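Local coordinates for protein transcriptional regulator (Rhodococcus sp., PDB 2O0Y) that probably binds DNA and regulates transcription as a member of the IclR family, with a winged helix-turn-helix domain joined to a GAF-like C-terminal domain, at residues B[153-158]-B[195-200]; B[206-211]-B[223-228]; B[101-106]-B[249-254]. All coordinates share one frame; numbering follows the deposited sequence.

Contact 1 (B[153-158]-B[195-200])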
loop_
_atom_site.group_PDB
_atom_site.type_symbol
_atom_site.label_atom_id
_atom_site.label_comp_id
_atom_site.label_asym_id
_atom_site.label_seq_id
_atom_site.Cartn_x
_atom_site.Cartn_y
_atom_site.Cartn_z
ATOM N N ALA B 153 -8.781 18.377 -12.443
ATOM C CA ALA B 153 -7.950 17.684 -11.458
ATOM C C ALA B 153 -6.958 16.761 -12.157
ATOM O O ALA B 153 -5.779 16.747 -11.798
ATOM C CB ALA B 153 -8.799 16.900 -10.493
ATOM N N GLY B 154 -7.415 15.988 -13.149
ATOM C CA GLY B 154 -6.521 15.048 -13.830
ATOM C C GLY B 154 -5.280 15.730 -14.409
ATOM O O GLY B 154 -4.162 15.236 -14.276
ATOM N N LYS B 155 -5.469 16.856 -15.104
ATOM C CA LYS B 155 -4.337 17.592 -15.665
ATOM C C LYS B 155 -3.429 18.249 -14.608
ATOM O O LYS B 155 -2.254 18.461 -14.849
ATOM C CB LYS B 155 -4.828 18.621 -16.690
ATOM C CG LYS B 155 -5.239 17.949 -18.016
ATOM C CD LYS B 155 -5.915 18.941 -19.003
ATOM C CE LYS B 155 -7.452 18.836 -18.995
ATOM N NZ LYS B 155 -7.996 17.591 -19.704
ATOM N N ILE B 156 -3.975 18.577 -13.439
ATOM C CA ILE B 156 -3.139 19.078 -12.337
ATOM C C ILE B 156 -2.299 17.911 -11.798
ATOM O O ILE B 156 -1.102 18.042 -11.664
ATOM C CB ILE B 156 -3.968 19.746 -11.210
ATOM C CG1 ILE B 156 -4.584 21.087 -11.700
ATOM C CG2 ILE B 156 -3.116 19.935 -9.921
ATOM C CD1 ILE B 156 -3.550 22.197 -11.924
ATOM N N LEU B 157 -2.910 16.746 -11.554
ATOM C CA LEU B 157 -2.140 15.594 -11.055
ATOM C C LEU B 157 -1.050 15.191 -12.023
ATOM O O LEU B 157 -0.007 14.715 -11.590
ATOM C CB LEU B 157 -3.050 14.401 -10.770
ATOM C CG LEU B 157 -4.037 14.700 -9.635
ATOM C CD1 LEU B 157 -5.151 13.647 -9.633
ATOM C CD2 LEU B 157 -3.267 14.715 -8.288
ATOM N N LEU B 158 -1.273 15.368 -13.328
ATOM C CA LEU B 158 -0.275 14.913 -14.311
ATOM C C LEU B 158 0.912 15.853 -14.360
ATOM O O LEU B 158 1.869 15.581 -15.069
ATOM C CB LEU B 158 -0.872 14.780 -15.720
ATOM C CG LEU B 158 -1.788 13.570 -15.887
ATOM C CD1 LEU B 158 -2.637 13.680 -17.181
ATOM C CD2 LEU B 158 -0.955 12.256 -15.832
ATOM N N GLN B 195 -5.985 24.819 -13.491
ATOM C CA GLN B 195 -6.769 24.333 -14.631
ATOM C C GLN B 195 -8.229 24.723 -14.458
ATOM O O GLN B 195 -8.794 24.507 -13.409
ATOM C CB GLN B 195 -6.684 22.803 -14.706
ATOM C CG GLN B 195 -5.328 22.269 -15.204
ATOM C CD GLN B 195 -5.197 22.341 -16.678
ATOM O OE1 GLN B 195 -6.159 22.661 -17.350
ATOM N NE2 GLN B 195 -4.004 22.030 -17.210
ATOM N N LEU B 196 -8.837 25.275 -15.503
ATOM C CA LEU B 196 -10.260 25.608 -15.483
ATOM C C LEU B 196 -10.826 25.069 -16.796
ATOM O O LEU B 196 -10.440 25.543 -17.856
ATOM C CB LEU B 196 -10.436 27.139 -15.365
ATOM C CG LEU B 196 -11.839 27.686 -15.662
ATOM C CD1 LEU B 196 -12.811 27.233 -14.600
ATOM C CD2 LEU B 196 -11.736 29.184 -15.639
ATOM N N VAL B 197 -11.672 24.040 -16.711
ATOM C CA VAL B 197 -12.142 23.335 -17.904
ATOM C C VAL B 197 -13.672 23.221 -17.848
ATOM O O VAL B 197 -14.260 23.203 -16.745
ATOM C CB VAL B 197 -11.553 21.895 -17.956
ATOM C CG1 VAL B 197 -10.023 21.911 -17.838
ATOM C CG2 VAL B 197 -12.109 21.071 -16.865
ATOM N N HIS B 198 -14.300 23.094 -19.014
ATOM C CA HIS B 198 -15.777 22.993 -19.109
ATOM C C HIS B 198 -16.206 21.802 -19.966
ATOM O O HIS B 198 -15.742 21.659 -21.082
ATOM C CB HIS B 198 -16.346 24.258 -19.741
ATOM C CG HIS B 198 -15.843 25.532 -19.135
ATOM N ND1 HIS B 198 -16.364 26.064 -17.971
ATOM C CD2 HIS B 198 -14.884 26.393 -19.547
ATOM C CE1 HIS B 198 -15.740 27.196 -17.690
ATOM N NE2 HIS B 198 -14.844 27.422 -18.639
ATOM N N GLY B 199 -17.074 20.944 -19.453
ATOM C CA GLY B 199 -17.705 19.932 -20.299
ATOM C C GLY B 199 -16.763 18.823 -20.751
ATOM O O GLY B 199 -17.026 18.140 -21.733
ATOM N N GLU B 200 -15.681 18.611 -20.003
ATOM C CA GLU B 200 -14.782 17.527 -20.344
ATOM C C GLU B 200 -15.272 16.217 -19.778
ATOM O O GLU B 200 -15.375 15.254 -20.521
ATOM C CB GLU B 200 -13.356 17.821 -19.872
ATOM C CG GLU B 200 -12.637 18.766 -20.793
ATOM C CD GLU B 200 -11.146 18.865 -20.483
ATOM O OE1 GLU B 200 -10.635 18.076 -19.657
ATOM O OE2 GLU B 200 -10.495 19.745 -21.063
HETATM O O HOH W 1 -1.890 21.028 -15.538
#
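K155 and E200 reach for each other tip to tip, and their meeting ties the short helix 152-157 to the turn that follows the edge strand 195-198. The lysine leaves the helix toward the strand and bends at chi3 and chi4; chi4 of -74° turns NZ toward E200, where it meets OE1 on the syn side, 19° out of the carboxylate plane, at 2.7 Å, in a salt bridge. The same oxygen also accepts the backbone N-H of G151, so two donors grip it. K185 brings a second ammonium close to NZ, a crowding of like charge that E200 probably eases.

Q195 crosses the lysine stem at about a right angle, its NE2 3.5 Å from K155 CB. That amide nitrogen gives a hydrogen bond to K185 O and another to a water, which in turn donates to K155 O at 2.7 Å. Nearer its root Q195 slides past I156 in the opposite direction, its CG 3.7 Å from I156 CD1, while V197 CG1 looks onto K155 CE from 4.2 Å. Short helices lying against one face of an antiparallel sheet, as here, are characteristic of the GAF-like fold of IclR C-terminal domains.

Contact 2 (B[206-211]-B[223-228]); sequences SGLSFP and LTLGGP
S209 and T224 face each other across an antiparallel beta hairpin, strands 205-213 and 219-228, in the central sheet of the GAF-like domain. They form a non-hydrogen-bonded pair, with CA atoms 4.2 Å apart, and so the two hydroxyls can meet directly.

T224 is instructive when followed outward. Its CB lies 3.9 Å from both S209 OG and L208 O. One branch, OG1, sits anti to the carbonyl carbon (chi1 -55°) and lies 2.7 Å from S209 OG, a hydrogen bond in which either hydroxyl could be the donor; OG1 also has a weak bond with A222 O in its own strand. The other branch, CG2, turns to the neighbouring strand, 3.5 Å from L208 O. A valine in place of T224 would probably leave S209 OG without this hydroxyl mate and set it free to turn. On the same face A153 and I156 of helix 152-157 pack against the pair.

The reverse face carries L208, F210, L223 and L225; F210 and L225 pack on T244 of helix 237-254, L223 and L225 on V114 of the next strand, and L208 on Y194. Here L208 and L225 lie side by side, pointing the same way. F210 leads away from the hairpin partner, its ring meeting that of Y194.

Reciprocal backbone bonds join S206 with G227, L208 with L225 and F210 with L223. Between them the carbonyls also take CA-H...O contacts, among them one from G207 CA to L225 O at 3.1 Å, with an angle of 138° at the hydrogen.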
loop_
_atom_site.group_PDB
_atom_site.type_symbol
_atom_site.label_atom_id
_atom_site.label_comp_id
_atom_site.label_asym_id
_atom_site.label_seq_id
_atom_site.Cartn_x
_atom_site.Cartn_y
_atom_site.Cartn_z
ATOM N N SER B 206 -18.160 21.608 -14.916
ATOM C CA SER B 206 -16.937 22.403 -15.073
ATOM C C SER B 206 -16.122 22.160 -13.844
ATOM O O SER B 206 -16.645 21.699 -12.837
ATOM C CB SER B 206 -17.185 23.926 -15.181
ATOM O OG SER B 206 -17.826 24.291 -16.383
ATOM N N GLY B 207 -14.842 22.488 -13.915
ATOM C CA GLY B 207 -13.958 22.210 -12.789
ATOM C C GLY B 207 -12.851 23.231 -12.763
ATOM O O GLY B 207 -12.381 23.680 -13.820
ATOM N N LEU B 208 -12.462 23.656 -11.568
ATOM C CA LEU B 208 -11.252 24.478 -11.421
ATOM C C LEU B 208 -10.372 23.695 -10.444
ATOM O O LEU B 208 -10.846 23.339 -9.368
ATOM C CB LEU B 208 -11.631 25.811 -10.783
ATOM C CG LEU B 208 -10.551 26.740 -10.210
ATOM C CD1 LEU B 208 -9.595 27.275 -11.308
ATOM C CD2 LEU B 208 -11.272 27.884 -9.535
ATOM N N SER B 209 -9.100 23.474 -10.778
ATOM C CA SER B 209 -8.180 22.726 -9.907
ATOM C C SER B 209 -6.873 23.471 -9.673
ATOM O O SER B 209 -6.311 24.049 -10.596
ATOM C CB SER B 209 -7.840 21.362 -10.521
ATOM O OG SER B 209 -7.300 20.458 -9.533
ATOM N N PHE B 210 -6.392 23.496 -8.427
ATOM C CA PHE B 210 -5.075 24.077 -8.111
ATOM C C PHE B 210 -4.197 22.938 -7.569
ATOM O O PHE B 210 -4.709 22.052 -6.884
ATOM C CB PHE B 210 -5.198 25.173 -7.020
ATOM C CG PHE B 210 -5.476 26.546 -7.579
ATOM C CD1 PHE B 210 -6.748 26.889 -8.006
ATOM C CD2 PHE B 210 -4.455 27.480 -7.711
ATOM C CE1 PHE B 210 -7.022 28.164 -8.555
ATOM C CE2 PHE B 210 -4.729 28.746 -8.250
ATOM C CZ PHE B 210 -6.004 29.072 -8.662
ATOM N N PRO B 211 -2.859 23.008 -7.803
ATOM C CA PRO B 211 -1.999 22.009 -7.221
ATOM C C PRO B 211 -1.847 22.226 -5.719
ATOM O O PRO B 211 -1.752 23.367 -5.249
ATOM C CB PRO B 211 -0.633 22.255 -7.908
ATOM C CG PRO B 211 -0.661 23.644 -8.404
ATOM C CD PRO B 211 -2.121 24.003 -8.605
ATOM N N LEU B 223 -6.442 20.474 -5.416
ATOM C CA LEU B 223 -7.589 21.021 -4.737
ATOM C C LEU B 223 -8.584 21.487 -5.812
ATOM O O LEU B 223 -8.274 22.391 -6.607
ATOM C CB LEU B 223 -7.172 22.205 -3.880
ATOM C CG LEU B 223 -8.291 22.881 -3.069
ATOM C CD1 LEU B 223 -8.742 21.929 -1.909
ATOM C CD2 LEU B 223 -7.820 24.176 -2.453
ATOM N N THR B 224 -9.792 20.921 -5.822
ATOM C CA THR B 224 -10.637 21.077 -6.974
ATOM C C THR B 224 -12.089 21.512 -6.657
ATOM O O THR B 224 -12.732 20.900 -5.824
ATOM C CB THR B 224 -10.649 19.755 -7.744
ATOM O OG1 THR B 224 -9.280 19.390 -8.035
ATOM C CG2 THR B 224 -11.404 19.880 -9.074
ATOM N N LEU B 225 -12.611 22.500 -7.409
ATOM C CA LEU B 225 -14.061 22.828 -7.403
ATOM C C LEU B 225 -14.704 22.161 -8.601
ATOM O O LEU B 225 -14.149 22.212 -9.671
ATOM C CB LEU B 225 -14.254 24.336 -7.576
ATOM C CG LEU B 225 -13.641 25.322 -6.597
ATOM C CD1 LEU B 225 -14.147 26.700 -6.971
ATOM C CD2 LEU B 225 -14.051 24.990 -5.150
ATOM N N GLY B 226 -15.846 21.496 -8.443
ATOM C CA GLY B 226 -16.591 21.011 -9.611
ATOM C C GLY B 226 -18.026 21.354 -9.392
ATOM O O GLY B 226 -18.515 21.301 -8.250
ATOM N N GLY B 227 -18.712 21.717 -10.470
ATOM C CA GLY B 227 -20.113 22.041 -10.365
ATOM C C GLY B 227 -20.700 22.320 -11.715
ATOM O O GLY B 227 -20.067 22.073 -12.734
ATOM N N PRO B 228 -21.932 22.848 -11.735
ATOM C CA PRO B 228 -22.591 23.181 -12.985
ATOM C C PRO B 228 -21.886 24.300 -13.745
ATOM O O PRO B 228 -21.487 25.300 -13.151
ATOM C CB PRO B 228 -23.996 23.603 -12.537
ATOM C CG PRO B 228 -23.859 23.953 -11.102
ATOM C CD PRO B 228 -22.789 23.100 -10.566
#

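Contact 3 (B[101-106]-B[249-254])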
loop_
_atom_site.group_PDB
_atom_site.type_symbol
_atom_site.label_atom_id
_atom_site.label_comp_id
_atom_site.label_asym_id
_atom_site.label_seq_id
_atom_site.Cartn_x
_atom_site.Cartn_y
_atom_site.Cartn_z
ATOM N N ASP B 101 -11.130 22.399 7.613
ATOM C CA ASP B 101 -11.713 23.751 7.826
ATOM C C ASP B 101 -11.532 24.651 6.596
ATOM O O ASP B 101 -12.476 25.315 6.156
ATOM C CB ASP B 101 -11.096 24.472 9.030
ATOM C CG ASP B 101 -11.403 23.792 10.335
ATOM O OD1 ASP B 101 -12.334 22.967 10.379
ATOM O OD2 ASP B 101 -10.676 24.077 11.326
ATOM N N ILE B 102 -10.331 24.684 6.028
ATOM C CA ILE B 102 -10.106 25.553 4.847
ATOM C C ILE B 102 -10.979 25.103 3.681
ATOM O O ILE B 102 -11.537 25.920 2.985
ATOM C CB ILE B 102 -8.596 25.576 4.426
ATOM C CG1 ILE B 102 -7.758 26.358 5.447
ATOM C CG2 ILE B 102 -8.419 26.161 3.033
ATOM C CD1 ILE B 102 -6.231 25.993 5.374
HETATM N N MSE B 103 -11.111 23.804 3.464
HETATM C CA MSE B 103 -11.911 23.278 2.349
HETATM C C MSE B 103 -13.380 23.595 2.585
HETATM O O MSE B 103 -14.139 23.909 1.659
HETATM C CB MSE B 103 -11.713 21.760 2.270
HETATM C CG MSE B 103 -10.313 21.321 1.923
HETATM SE SE MSE B 103 -10.156 19.334 1.975
HETATM C CE MSE B 103 -11.535 18.771 0.672
ATOM N N ARG B 104 -13.800 23.472 3.832
ATOM C CA ARG B 104 -15.185 23.771 4.189
ATOM C C ARG B 104 -15.489 25.238 3.926
ATOM O O ARG B 104 -16.503 25.582 3.284
ATOM C CB ARG B 104 -15.457 23.386 5.668
ATOM C CG ARG B 104 -16.926 23.320 5.977
ATOM C CD ARG B 104 -17.184 23.193 7.480
ATOM N NE ARG B 104 -16.604 21.912 7.953
ATOM C CZ ARG B 104 -15.550 21.797 8.758
ATOM N NH1 ARG B 104 -15.149 20.576 9.089
ATOM N NH2 ARG B 104 -14.914 22.876 9.251
ATOM N N GLN B 105 -14.583 26.124 4.343
ATOM C CA GLN B 105 -14.812 27.545 4.090
ATOM C C GLN B 105 -14.819 27.880 2.582
ATOM O O GLN B 105 -15.630 28.678 2.095
ATOM C CB GLN B 105 -13.804 28.397 4.879
ATOM C CG GLN B 105 -14.080 29.898 4.807
ATOM C CD GLN B 105 -15.401 30.269 5.455
ATOM O OE1 GLN B 105 -15.725 29.778 6.535
ATOM N NE2 GLN B 105 -16.179 31.139 4.786
ATOM N N LEU B 106 -13.931 27.273 1.832
ATOM C CA LEU B 106 -13.889 27.416 0.363
ATOM C C LEU B 106 -15.224 26.990 -0.224
ATOM O O LEU B 106 -15.752 27.655 -1.126
ATOM C CB LEU B 106 -12.767 26.502 -0.230
ATOM C CG LEU B 106 -12.634 26.610 -1.750
ATOM C CD1 LEU B 106 -12.495 28.128 -2.170
ATOM C CD2 LEU B 106 -11.469 25.731 -2.245
ATOM N N GLU B 249 -2.811 27.582 -1.269
ATOM C CA GLU B 249 -1.582 28.114 -0.703
ATOM C C GLU B 249 -1.554 27.769 0.787
ATOM O O GLU B 249 -0.539 27.299 1.289
ATOM C CB GLU B 249 -1.530 29.630 -0.904
ATOM C CG GLU B 249 -1.296 30.031 -2.376
ATOM C CD GLU B 249 -1.247 31.554 -2.647
ATOM O OE1 GLU B 249 -1.518 32.362 -1.711
ATOM O OE2 GLU B 249 -0.948 31.936 -3.819
ATOM N N GLU B 250 -2.662 28.036 1.485
ATOM C CA GLU B 250 -2.791 27.779 2.933
ATOM C C GLU B 250 -2.646 26.300 3.277
ATOM O O GLU B 250 -2.000 25.959 4.233
ATOM C CB GLU B 250 -4.135 28.288 3.432
ATOM C CG GLU B 250 -4.222 29.843 3.438
ATOM C CD GLU B 250 -5.637 30.368 3.495
ATOM O OE1 GLU B 250 -6.528 29.666 3.983
ATOM O OE2 GLU B 250 -5.872 31.512 3.049
ATOM N N ILE B 251 -3.293 25.428 2.499
ATOM C CA ILE B 251 -3.217 23.964 2.698
ATOM C C ILE B 251 -1.789 23.439 2.439
ATOM O O ILE B 251 -1.255 22.604 3.199
ATOM C CB ILE B 251 -4.284 23.234 1.784
ATOM C CG1 ILE B 251 -5.702 23.499 2.310
ATOM C CG2 ILE B 251 -4.027 21.761 1.734
ATOM C CD1 ILE B 251 -6.788 23.146 1.247
ATOM N N SER B 252 -1.145 23.921 1.388
ATOM C CA SER B 252 0.221 23.516 1.122
ATOM C C SER B 252 1.123 24.026 2.259
ATOM O O SER B 252 2.044 23.321 2.672
ATOM C CB SER B 252 0.719 24.027 -0.233
ATOM O OG SER B 252 0.084 23.335 -1.300
ATOM N N ALA B 253 0.856 25.231 2.774
ATOM C CA ALA B 253 1.654 25.725 3.929
ATOM C C ALA B 253 1.545 24.825 5.155
ATOM O O ALA B 253 2.549 24.583 5.814
ATOM C CB ALA B 253 1.315 27.172 4.292
ATOM N N ILE B 254 0.335 24.362 5.461
ATOM C CA ILE B 254 0.065 23.449 6.585
ATOM C C ILE B 254 0.695 22.082 6.310
ATOM O O ILE B 254 1.356 21.509 7.177
ATOM C CB ILE B 254 -1.482 23.293 6.799
ATOM C CG1 ILE B 254 -2.052 24.568 7.411
ATOM C CG2 ILE B 254 -1.835 22.120 7.721
ATOM C CD1 ILE B 254 -3.551 24.719 7.213
#
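Chi1 of -71° in both I102 and I251 sets CG1 anti to the carbonyl carbon and CG2 anti to the backbone N, and the two isoleucines, each directed at the opposing helix, slide past each other in opposite directions. Their branches interleave: I102 CG2 rests 3.9 Å from I251 CD1, and I251 CG1 lies at the same distance from I102 CG2.

I102 takes part in three of the four residue pairs, because its longer branch reaches further partners as well. CG1 runs on with CD1 nearly anti to CA (chi2 159°), and this methyl meets I254 CD1 tip to tip at 3.5 Å, closer than carbons usually pack. The same CD1 lies 3.7 Å from E250 CB, while the extended glutamate crosses I102 obliquely and brings OE1 near I102 CG1. Thus one side chain is touched by three residues from about one turn of helix 237-254.

The selenomethionine M103 adds its stem from the flank, crossing I251 at about a right angle with CG 4.0 Å from I251 CD1. That methyl is therefore shared between I102 and M103. On the buried side I251 touches L223, and M103 touches V114 and L116 of strand 113-120; E250 and I254 are exposed.

The segment axes run at 174°, almost antiparallel, and stand 10.6 Å apart. Such an antiparallel pair, helix 97-110 with the chain's last helix 237-254, packed together on one face of the antiparallel sheet, is consistent with the GAF-like fold.

Overall arrangement
The three contacts are arranged about one sheet of a GAF-like domain, with the hairpin of contact 2 in the middle. Contact 1 adjoins it directly, centres 8 Å apart: strand 195-198 is the next strand of the sheet, Q195 O lies 2.8 Å from S209 N, and H198 ND1 lies 2.8 Å from S206 OG. Helix 152-157 lies on the S209 and T224 face. Contact 3 packs on the opposite one, its centre 14 Å from that of contact 2, where L223 CD1 comes within 3.9 Å of I251 CD1. Contacts 1 and 3 do not touch, their nearest atoms being about 10 Å apart. Along the chain, contact 3 encloses the other two, which follow in series.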